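Local coordinates for CPXV018 protein (Cowpox virus, PDB 4PDC), which probably acts as a secreted MHC class I-like decoy that binds the activating receptor NKG2D and so blunts recognition of infected cells by natural killer cells, at residues A5-L10 with D77-Y82; S60-L65 with E122-K127; T73-L78 with L98-E103. The protein carries 2 engineered substitutions. All blocks are in the same frame, centred on the assembly; numbering follows the deposited sequence.

Contact 1. Residues A5-L10 with D77-Y82; sequences AFNFNL and DLTYFY
Phe8 and Tyr80 lie side by side beneath the paired strands, pointing the same way, with CD1 of Phe8 3.8 Å from CD2 of Tyr80 and the ring planes 31° apart. Different torsions bring this about: CG of Phe8 sits beside its backbone N (chi1 -61°), whereas CG of Tyr80 is anti to its own (chi1 176°). The edge of the Phe8 ring meets the Tyr80 carbonyl, CD1 to O being 3.5 Å. On the same face Phe6 pairs with Tyr82 and Leu10 with Leu78, making a row of large, mostly aromatic groups suited to a buried interior. The other face is more polar. There Asn7 crosses Phe81 at about a right angle, its ND2 approaching CD1 at the ring edge (3.7 Å), while ND2 lies 3.4 Å from CG2 of Thr79. CB of Ala5, small enough to fit beside the ring, is 3.7 Å from CE1 of Phe81. A water donates to OD1 of Asn7 at 2.9 Å. Six backbone bonds tie the antiparallel strands, Phe6, Phe8 and Leu10 exchanging N-H and C=O with Tyr82, Tyr80 and Leu78; Phe6 N to Tyr82 O measures 2.7 Å. These are central strands of the sheet, flanked by strands 16-25 and 90-99. Helices cover the aromatic row: Phe59 and Phe62 of helix 51-64 meet Phe8, and Ser121 and Glu122 of helix 113-126 touch Tyr80, whose hydroxyl bonds to Gln95.

Contact 2. Residues S60-L65 with E122-K127; sequences SEFFSL and EFRLKK
Arg124 grips the carbonyl oxygen of Phe62 side-on with two nitrogens, NE at 2.9 Å from Phe62 O and NH2 likewise at 2.9 Å. The oxygen lies in the guanidinium plane. NE reaches it in the carbonyl plane, whereas NH2 stands above that plane, 47° out of it. A bend in the side chain at chi3 (41°) turns NE back toward this oxygen. The same guanidinium covers one face of the Phe62 ring in a cation-pi contact, CZ 3.9 Å from the centroid, with the two planes 43° apart. NH2 is offset toward the rim and packs tightly, 2.9 Å from CE2 of Phe62. An arginine suits this buried place because it can serve a carbonyl and an aromatic face at once; its NH1 bonds to Thr120 OG1. Phe62 lies near the C-terminal end of helix 51-64, whose dipole would probably favour a nearby positive charge. In a platform like that of MHC class I, helices 51-64 and 113-126 lie across one face of the sheet, and the Phe62 ring lies within that interface, its opposite face stacked on Phe8. Further out, CB of Leu65 packs on the aliphatic CG of Arg124 at 3.8 Å, and CD1 of Phe62 approaches CB of Leu125 at 4.2 Å. CD1 of Leu65 comes within 4.4 Å of CD in the aliphatic part of Lys127. Phe123 stacks against an aromatic side chain of another protein chain.

Contact 3. Residues T73-L78 with L98-E103; sequences TPYEDL and LYNGEE
At the open end of the hairpin of strands 75-87 and 90-99, Asp77 and Asn100 join the first strand to the type I' turn running from Tyr99 to Glu102. Asn100 N donates to Asp77 O at 2.8 Å, and Asp77 N returns a bond to Asn100 OD1 at 2.9 Å. The side-chain oxygen OD1 thus accepts where a backbone carbonyl would in a continuing strand pair. Asparagine and glycine suit Asn100 and Gly101, where the turn requires positive phi (51° and 83°). CG of Tyr99 is anti to its backbone N, whence the ring reaches across to Glu76, its OH donating to the anti lone pair of OE2 at 2.6 Å, with the carboxylate turned 79° from the ring. At the ring edge CD2 of Tyr99 meets CD2 of Leu78 at 3.5 Å. One water donates to Tyr75 O and to Tyr99 OH and accepts from Asn100 ND2, bridging strand and turn. The second carboxylate oxygen of Glu76, OE1, bonds to Asn113 at the start of helix 113-126. Trp117 and Lys114 of that helix touch Leu78 and Tyr99, while strand 2-13 runs along the other side of strand 75-87, where Tyr75 OH is hydrogen-bonded to Glu11.

How the contacts relate
Strand 75-87 is the common element: contact 1 joins it to strand 2-13 and contact 3 to strand 90-99, so the two share Asp77 and Leu78, with centres about 11 Å apart. Contact 2 joins two helices lying on this sheet, its centre about 12 Å from that of contact 1 and about 19 Å from that of contact 3. It touches contact 1 through Phe62 on Phe8 and Leu125 on Tyr82, but does not touch contact 3. Along the chain, segments 5-10 and 60-65 come first, then 73-82, 98-103 and 122-127. Chain-distant pieces thus build one sheet-and-helix platform, whose helix 113-126 also meets another protein, consistent with receptor binding.

Contact 1. Residues A5-L10 with D77-Y82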
loop_
_atom_site.group_PDB
_atom_site.type_symbol
_atom_site.label_atom_id
_atom_site.label_comp_id
_atom_site.label_asym_id
_atom_site.label_seq_id
_atom_site.Cartn_x
_atom_site.Cartn_y
_atom_site.Cartn_z
ATOM N N ALA E 5 2.070 -8.225 -16.851
ATOM C CA ALA E 5 1.424 -7.067 -17.460
ATOM C C ALA E 5 -0.065 -7.031 -17.136
ATOM O O ALA E 5 -0.737 -8.065 -17.130
ATOM C CB ALA E 5 1.632 -7.076 -18.960
ATOM N N PHE E 6 -0.559 -5.828 -16.865
ATOM C CA PHE E 6 -1.974 -5.580 -16.630
ATOM C C PHE E 6 -2.489 -4.621 -17.693
ATOM O O PHE E 6 -1.951 -3.529 -17.845
ATOM C CB PHE E 6 -2.201 -4.983 -15.241
ATOM C CG PHE E 6 -1.792 -5.884 -14.116
ATOM C CD1 PHE E 6 -0.467 -5.976 -13.731
ATOM C CD2 PHE E 6 -2.737 -6.624 -13.431
ATOM C CE1 PHE E 6 -0.090 -6.800 -12.693
ATOM C CE2 PHE E 6 -2.366 -7.448 -12.389
ATOM C CZ PHE E 6 -1.041 -7.536 -12.020
ATOM N N ASN E 7 -3.520 -5.029 -18.426
ATOM C CA ASN E 7 -4.116 -4.176 -19.451
ATOM C C ASN E 7 -5.552 -3.801 -19.090
ATOM O O ASN E 7 -6.465 -4.617 -19.209
ATOM C CB ASN E 7 -4.080 -4.867 -20.817
ATOM C CG ASN E 7 -4.421 -3.919 -21.956
ATOM O OD1 ASN E 7 -5.472 -4.033 -22.584
ATOM N ND2 ASN E 7 -3.534 -2.965 -22.215
ATOM N N PHE E 8 -5.731 -2.566 -18.633
ATOM C CA PHE E 8 -7.042 -2.051 -18.263
ATOM C C PHE E 8 -7.688 -1.364 -19.449
ATOM O O PHE E 8 -7.072 -0.508 -20.077
ATOM C CB PHE E 8 -6.929 -1.063 -17.104
ATOM C CG PHE E 8 -6.354 -1.652 -15.860
ATOM C CD1 PHE E 8 -4.982 -1.779 -15.709
ATOM C CD2 PHE E 8 -7.179 -2.066 -14.829
ATOM C CE1 PHE E 8 -4.446 -2.320 -14.556
ATOM C CE2 PHE E 8 -6.647 -2.610 -13.672
ATOM C CZ PHE E 8 -5.280 -2.736 -13.537
ATOM N N ASN E 9 -8.929 -1.732 -19.749
ATOM C CA ASN E 9 -9.670 -1.087 -20.827
ATOM C C ASN E 9 -11.066 -0.675 -20.389
ATOM O O ASN E 9 -11.807 -1.470 -19.806
ATOM C CB ASN E 9 -9.766 -2.009 -22.040
ATOM C CG ASN E 9 -10.428 -1.338 -23.224
ATOM O OD1 ASN E 9 -9.914 -0.359 -23.760
ATOM N ND2 ASN E 9 -11.572 -1.864 -23.643
ATOM N N LEU E 10 -11.403 0.581 -20.666
ATOM C CA LEU E 10 -12.751 1.094 -20.471
ATOM C C LEU E 10 -13.269 1.606 -21.809
ATOM O O LEU E 10 -12.779 2.609 -22.327
ATOM C CB LEU E 10 -12.772 2.208 -19.419
ATOM C CG LEU E 10 -14.139 2.844 -19.149
ATOM C CD1 LEU E 10 -15.125 1.824 -18.613
ATOM C CD2 LEU E 10 -14.010 4.009 -18.178
ATOM N N ASP E 77 -12.632 5.164 -26.044
ATOM C CA ASP E 77 -11.926 3.969 -25.609
ATOM C C ASP E 77 -10.672 4.371 -24.849
ATOM O O ASP E 77 -9.792 5.036 -25.391
ATOM C CB ASP E 77 -11.565 3.084 -26.801
ATOM C CG ASP E 77 -10.982 1.755 -26.379
ATOM O OD1 ASP E 77 -11.748 0.901 -25.886
ATOM O OD2 ASP E 77 -9.758 1.560 -26.538
ATOM N N LEU E 78 -10.605 3.964 -23.588
ATOM C CA LEU E 78 -9.486 4.307 -22.724
ATOM C C LEU E 78 -8.735 3.047 -22.333
ATOM O O LEU E 78 -9.342 2.075 -21.892
ATOM C CB LEU E 78 -9.981 5.042 -21.479
ATOM C CG LEU E 78 -10.626 6.402 -21.740
ATOM C CD1 LEU E 78 -11.421 6.848 -20.534
ATOM C CD2 LEU E 78 -9.553 7.428 -22.080
ATOM N N THR E 79 -7.416 3.063 -22.508
ATOM C CA THR E 79 -6.587 1.934 -22.104
ATOM C C THR E 79 -5.467 2.391 -21.187
ATOM O O THR E 79 -4.864 3.442 -21.399
ATOM C CB THR E 79 -5.972 1.209 -23.313
ATOM O OG1 THR E 79 -7.011 0.783 -24.203
ATOM C CG2 THR E 79 -5.167 -0.003 -22.871
ATOM N N TYR E 80 -5.208 1.586 -20.163
ATOM C CA TYR E 80 -4.060 1.775 -19.293
ATOM C C TYR E 80 -3.295 0.470 -19.196
ATOM O O TYR E 80 -3.840 -0.546 -18.766
ATOM C CB TYR E 80 -4.491 2.243 -17.907
ATOM C CG TYR E 80 -3.354 2.364 -16.917
ATOM C CD1 TYR E 80 -2.268 3.195 -17.170
ATOM C CD2 TYR E 80 -3.378 1.669 -15.716
ATOM C CE1 TYR E 80 -1.230 3.318 -16.258
ATOM C CE2 TYR E 80 -2.352 1.785 -14.804
ATOM C CZ TYR E 80 -1.280 2.609 -15.077
ATOM O OH TYR E 80 -0.257 2.721 -14.159
ATOM N N PHE E 81 -2.034 0.508 -19.607
ATOM C CA PHE E 81 -1.180 -0.669 -19.618
ATOM C C PHE E 81 -0.114 -0.491 -18.556
ATOM O O PHE E 81 0.550 0.537 -18.526
ATOM C CB PHE E 81 -0.558 -0.859 -21.002
ATOM C CG PHE E 81 0.431 -1.984 -21.081
ATOM C CD1 PHE E 81 0.002 -3.293 -21.215
ATOM C CD2 PHE E 81 1.793 -1.731 -21.049
ATOM C CE1 PHE E 81 0.914 -4.331 -21.299
ATOM C CE2 PHE E 81 2.710 -2.763 -21.134
ATOM C CZ PHE E 81 2.270 -4.063 -21.260
ATOM N N TYR E 82 0.017 -1.472 -17.666
ATOM C CA TYR E 82 1.040 -1.433 -16.627
ATOM C C TYR E 82 1.772 -2.765 -16.561
ATOM O O TYR E 82 1.149 -3.822 -16.421
ATOM C CB TYR E 82 0.435 -1.099 -15.260
ATOM C CG TYR E 82 1.486 -1.034 -14.180
ATOM C CD1 TYR E 82 2.265 0.104 -14.014
ATOM C CD2 TYR E 82 1.722 -2.118 -13.344
ATOM C CE1 TYR E 82 3.240 0.166 -13.038
ATOM C CE2 TYR E 82 2.696 -2.064 -12.366
ATOM C CZ TYR E 82 3.450 -0.921 -12.216
ATOM O OH TYR E 82 4.426 -0.860 -11.244
HETATM O O HOH W 1 -6.875 -2.650 -24.656
#

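Contact 2. Residues S60-L65 with E122-K127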
loop_
_atom_site.group_PDB
_atom_site.type_symbol
_atom_site.label_atom_id
_atom_site.label_comp_id
_atom_site.label_asym_id
_atom_site.label_seq_id
_atom_site.Cartn_x
_atom_site.Cartn_y
_atom_site.Cartn_z
ATOM N N SER E 60 -11.943 -3.898 -9.660
ATOM C CA SER E 60 -13.255 -3.272 -9.495
ATOM C C SER E 60 -13.110 -1.829 -9.018
ATOM O O SER E 60 -13.754 -0.920 -9.550
ATOM C CB SER E 60 -14.117 -4.066 -8.510
ATOM O OG SER E 60 -14.363 -5.374 -8.990
ATOM N N GLU E 61 -12.247 -1.623 -8.028
ATOM C CA GLU E 61 -12.002 -0.291 -7.490
ATOM C C GLU E 61 -11.353 0.631 -8.526
ATOM O O GLU E 61 -11.644 1.825 -8.563
ATOM C CB GLU E 61 -11.122 -0.376 -6.241
ATOM C CG GLU E 61 -11.780 -1.080 -5.060
ATOM C CD GLU E 61 -12.886 -0.262 -4.414
ATOM O OE1 GLU E 61 -13.065 0.916 -4.792
ATOM O OE2 GLU E 61 -13.578 -0.801 -3.523
ATOM N N PHE E 62 -10.478 0.080 -9.364
ATOM C CA PHE E 62 -9.835 0.860 -10.423
ATOM C C PHE E 62 -10.872 1.580 -11.276
ATOM O O PHE E 62 -10.716 2.758 -11.601
ATOM C CB PHE E 62 -8.964 -0.038 -11.312
ATOM C CG PHE E 62 -8.343 0.682 -12.482
ATOM C CD1 PHE E 62 -7.091 1.262 -12.370
ATOM C CD2 PHE E 62 -9.010 0.773 -13.697
ATOM C CE1 PHE E 62 -6.518 1.927 -13.449
ATOM C CE2 PHE E 62 -8.440 1.429 -14.776
ATOM C CZ PHE E 62 -7.197 2.009 -14.648
ATOM N N PHE E 63 -11.937 0.869 -11.631
ATOM C CA PHE E 63 -12.977 1.442 -12.475
ATOM C C PHE E 63 -13.964 2.299 -11.685
ATOM O O PHE E 63 -14.385 3.353 -12.153
ATOM C CB PHE E 63 -13.727 0.334 -13.211
ATOM C CG PHE E 63 -12.902 -0.351 -14.263
ATOM C CD1 PHE E 63 -12.605 0.292 -15.453
ATOM C CD2 PHE E 63 -12.424 -1.635 -14.063
ATOM C CE1 PHE E 63 -11.846 -0.332 -16.425
ATOM C CE2 PHE E 63 -11.667 -2.265 -15.030
ATOM C CZ PHE E 63 -11.375 -1.611 -16.213
ATOM N N SER E 64 -14.325 1.855 -10.486
ATOM C CA SER E 64 -15.352 2.546 -9.713
ATOM C C SER E 64 -14.821 3.853 -9.124
ATOM O O SER E 64 -15.598 4.725 -8.750
ATOM C CB SER E 64 -15.891 1.642 -8.602
ATOM O OG SER E 64 -14.901 1.371 -7.630
ATOM N N LEU E 65 -13.499 3.985 -9.054
ATOM C CA LEU E 65 -12.865 5.216 -8.587
ATOM C C LEU E 65 -12.678 6.231 -9.718
ATOM O O LEU E 65 -12.379 7.400 -9.467
ATOM C CB LEU E 65 -11.505 4.911 -7.954
ATOM C CG LEU E 65 -11.508 4.200 -6.602
ATOM C CD1 LEU E 65 -10.105 3.712 -6.264
ATOM C CD2 LEU E 65 -12.029 5.120 -5.514
ATOM N N GLU E 122 -2.643 5.446 -12.829
ATOM C CA GLU E 122 -1.587 4.880 -11.990
ATOM C C GLU E 122 -1.989 4.964 -10.520
ATOM O O GLU E 122 -1.860 4.002 -9.768
ATOM C CB GLU E 122 -0.256 5.605 -12.222
ATOM C CG GLU E 122 0.915 4.994 -11.461
ATOM C CD GLU E 122 2.235 5.698 -11.732
ATOM O OE1 GLU E 122 2.251 6.660 -12.527
ATOM O OE2 GLU E 122 3.258 5.285 -11.144
ATOM N N PHE E 123 -2.490 6.132 -10.134
ATOM C CA PHE E 123 -3.009 6.376 -8.795
ATOM C C PHE E 123 -4.049 5.328 -8.396
ATOM O O PHE E 123 -3.948 4.717 -7.331
ATOM C CB PHE E 123 -3.604 7.790 -8.746
ATOM C CG PHE E 123 -4.337 8.120 -7.477
ATOM C CD1 PHE E 123 -3.673 8.696 -6.407
ATOM C CD2 PHE E 123 -5.701 7.899 -7.372
ATOM C CE1 PHE E 123 -4.348 9.021 -5.248
ATOM C CE2 PHE E 123 -6.382 8.217 -6.213
ATOM C CZ PHE E 123 -5.706 8.783 -5.151
ATOM N N ARG E 124 -5.030 5.102 -9.264
ATOM C CA ARG E 124 -6.135 4.206 -8.947
ATOM C C ARG E 124 -5.685 2.743 -8.900
ATOM O O ARG E 124 -6.292 1.924 -8.212
ATOM C CB ARG E 124 -7.269 4.401 -9.962
ATOM C CG ARG E 124 -8.145 5.618 -9.667
ATOM C CD ARG E 124 -8.753 6.214 -10.927
ATOM N NE ARG E 124 -9.195 5.163 -11.826
ATOM C CZ ARG E 124 -8.871 5.064 -13.110
ATOM N NH1 ARG E 124 -8.117 5.975 -13.716
ATOM N NH2 ARG E 124 -9.340 4.045 -13.803
ATOM N N LEU E 125 -4.608 2.418 -9.609
ATOM C CA LEU E 125 -4.043 1.072 -9.568
ATOM C C LEU E 125 -3.194 0.845 -8.319
ATOM O O LEU E 125 -3.264 -0.217 -7.694
ATOM C CB LEU E 125 -3.194 0.803 -10.814
ATOM C CG LEU E 125 -2.344 -0.475 -10.777
ATOM C CD1 LEU E 125 -3.212 -1.706 -10.589
ATOM C CD2 LEU E 125 -1.503 -0.600 -12.036
ATOM N N LYS E 126 -2.393 1.841 -7.955
ATOM C CA LYS E 126 -1.351 1.634 -6.952
ATOM C C LYS E 126 -1.803 1.878 -5.517
ATOM O O LYS E 126 -0.986 1.878 -4.598
ATOM C CB LYS E 126 -0.149 2.521 -7.271
ATOM C CG LYS E 126 0.613 2.054 -8.504
ATOM C CD LYS E 126 1.920 2.801 -8.677
ATOM C CE LYS E 126 2.778 2.170 -9.764
ATOM N NZ LYS E 126 4.116 2.809 -9.830
ATOM N N LYS E 127 -3.102 2.072 -5.319
ATOM C CA LYS E 127 -3.625 2.299 -3.980
ATOM C C LYS E 127 -3.193 1.173 -3.041
ATOM O O LYS E 127 -2.671 1.433 -1.957
ATOM C CB LYS E 127 -5.145 2.412 -4.018
ATOM C CG LYS E 127 -5.771 2.879 -2.715
ATOM C CD LYS E 127 -7.239 3.213 -2.920
ATOM C CE LYS E 127 -7.902 3.681 -1.639
ATOM N NZ LYS E 127 -9.297 4.150 -1.899
#

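Contact 3. Residues T73-L78 with L98-E103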
loop_
_atom_site.group_PDB
_atom_site.type_symbol
_atom_site.label_atom_id
_atom_site.label_comp_id
_atom_site.label_asym_id
_atom_site.label_seq_id
_atom_site.Cartn_x
_atom_site.Cartn_y
_atom_site.Cartn_z
ATOM N N THR E 73 -19.722 13.117 -26.967
ATOM C CA THR E 73 -18.847 12.300 -27.800
ATOM C C THR E 73 -19.311 10.843 -27.758
ATOM O O THR E 73 -19.271 10.217 -26.699
ATOM C CB THR E 73 -17.380 12.391 -27.326
ATOM O OG1 THR E 73 -16.972 13.768 -27.275
ATOM C CG2 THR E 73 -16.455 11.621 -28.260
ATOM N N PRO E 74 -19.744 10.293 -28.908
ATOM C CA PRO E 74 -20.401 8.979 -28.895
ATOM C C PRO E 74 -19.481 7.799 -28.581
ATOM O O PRO E 74 -19.977 6.774 -28.112
ATOM C CB PRO E 74 -20.955 8.854 -30.318
ATOM C CG PRO E 74 -20.047 9.674 -31.145
ATOM C CD PRO E 74 -19.618 10.827 -30.277
ATOM N N TYR E 75 -18.181 7.932 -28.831
ATOM C CA TYR E 75 -17.253 6.826 -28.598
ATOM C C TYR E 75 -15.979 7.279 -27.897
ATOM O O TYR E 75 -15.310 8.214 -28.339
ATOM C CB TYR E 75 -16.898 6.141 -29.921
ATOM C CG TYR E 75 -16.127 4.850 -29.750
ATOM C CD1 TYR E 75 -14.738 4.849 -29.685
ATOM C CD2 TYR E 75 -16.788 3.635 -29.649
ATOM C CE1 TYR E 75 -14.030 3.669 -29.529
ATOM C CE2 TYR E 75 -16.088 2.450 -29.490
ATOM C CZ TYR E 75 -14.710 2.474 -29.431
ATOM O OH TYR E 75 -14.012 1.298 -29.273
ATOM N N GLU E 76 -15.653 6.596 -26.802
ATOM C CA GLU E 76 -14.400 6.808 -26.088
ATOM C C GLU E 76 -13.849 5.475 -25.608
ATOM O O GLU E 76 -14.516 4.749 -24.871
ATOM C CB GLU E 76 -14.587 7.748 -24.892
ATOM C CG GLU E 76 -14.701 9.213 -25.258
ATOM C CD GLU E 76 -14.399 10.134 -24.089
ATOM O OE1 GLU E 76 -14.943 9.906 -22.985
ATOM O OE2 GLU E 76 -13.610 11.088 -24.278
ATOM N N ASP E 77 -12.632 5.164 -26.044
ATOM C CA ASP E 77 -11.926 3.969 -25.609
ATOM C C ASP E 77 -10.672 4.371 -24.849
ATOM O O ASP E 77 -9.792 5.036 -25.391
ATOM C CB ASP E 77 -11.565 3.084 -26.801
ATOM C CG ASP E 77 -10.982 1.755 -26.379
ATOM O OD1 ASP E 77 -11.748 0.901 -25.886
ATOM O OD2 ASP E 77 -9.758 1.560 -26.538
ATOM N N LEU E 78 -10.605 3.964 -23.588
ATOM C CA LEU E 78 -9.486 4.307 -22.724
ATOM C C LEU E 78 -8.735 3.047 -22.333
ATOM O O LEU E 78 -9.342 2.075 -21.892
ATOM C CB LEU E 78 -9.981 5.042 -21.479
ATOM C CG LEU E 78 -10.626 6.402 -21.740
ATOM C CD1 LEU E 78 -11.421 6.848 -20.534
ATOM C CD2 LEU E 78 -9.553 7.428 -22.080
ATOM N N LEU E 98 -3.618 4.903 -23.610
ATOM C CA LEU E 98 -4.177 5.009 -24.958
ATOM C C LEU E 98 -5.560 5.638 -24.925
ATOM O O LEU E 98 -6.398 5.287 -24.089
ATOM C CB LEU E 98 -4.278 3.640 -25.643
ATOM C CG LEU E 98 -3.074 2.703 -25.620
ATOM C CD1 LEU E 98 -3.450 1.354 -26.209
ATOM C CD2 LEU E 98 -1.932 3.317 -26.388
ATOM N N TYR E 99 -5.784 6.568 -25.848
ATOM C CA TYR E 99 -7.103 7.124 -26.097
ATOM C C TYR E 99 -7.494 6.765 -27.526
ATOM O O TYR E 99 -6.846 7.203 -28.478
ATOM C CB TYR E 99 -7.111 8.639 -25.891
ATOM C CG TYR E 99 -8.482 9.258 -26.042
ATOM C CD1 TYR E 99 -8.930 9.709 -27.275
ATOM C CD2 TYR E 99 -9.334 9.379 -24.952
ATOM C CE1 TYR E 99 -10.184 10.269 -27.417
ATOM C CE2 TYR E 99 -10.589 9.940 -25.086
ATOM C CZ TYR E 99 -11.008 10.382 -26.320
ATOM O OH TYR E 99 -12.253 10.941 -26.458
ATOM N N ASN E 100 -8.543 5.960 -27.667
ATOM C CA ASN E 100 -8.929 5.412 -28.963
ATOM C C ASN E 100 -7.737 4.753 -29.663
ATOM O O ASN E 100 -7.533 4.915 -30.865
ATOM C CB ASN E 100 -9.544 6.508 -29.837
ATOM C CG ASN E 100 -10.867 7.016 -29.277
ATOM O OD1 ASN E 100 -11.537 6.319 -28.518
ATOM N ND2 ASN E 100 -11.246 8.231 -29.648
ATOM N N GLY E 101 -6.953 4.009 -28.890
ATOM C CA GLY E 101 -5.874 3.205 -29.435
ATOM C C GLY E 101 -4.584 3.962 -29.677
ATOM O O GLY E 101 -3.575 3.359 -30.040
ATOM N N GLU E 102 -4.608 5.276 -29.473
ATOM C CA GLU E 102 -3.439 6.115 -29.720
ATOM C C GLU E 102 -2.749 6.509 -28.420
ATOM O O GLU E 102 -3.381 7.072 -27.520
ATOM C CB GLU E 102 -3.845 7.367 -30.498
ATOM C CG GLU E 102 -2.701 8.323 -30.776
ATOM C CD GLU E 102 -3.112 9.465 -31.684
ATOM O OE1 GLU E 102 -3.389 9.207 -32.877
ATOM O OE2 GLU E 102 -3.161 10.620 -31.205
ATOM N N GLU E 103 -1.454 6.217 -28.329
ATOM C CA GLU E 103 -0.674 6.551 -27.141
ATOM C C GLU E 103 -0.633 8.050 -26.907
ATOM O O GLU E 103 -0.551 8.837 -27.846
ATOM C CB GLU E 103 0.761 6.026 -27.252
ATOM C CG GLU E 103 0.980 4.651 -26.652
ATOM C CD GLU E 103 2.425 4.406 -26.255
ATOM O OE1 GLU E 103 2.876 4.997 -25.248
ATOM O OE2 GLU E 103 3.108 3.619 -26.945
HETATM O O HOH W 2 -13.427 10.142 -28.686
HETATM O O HOH W 3 -7.687 3.025 -26.188
#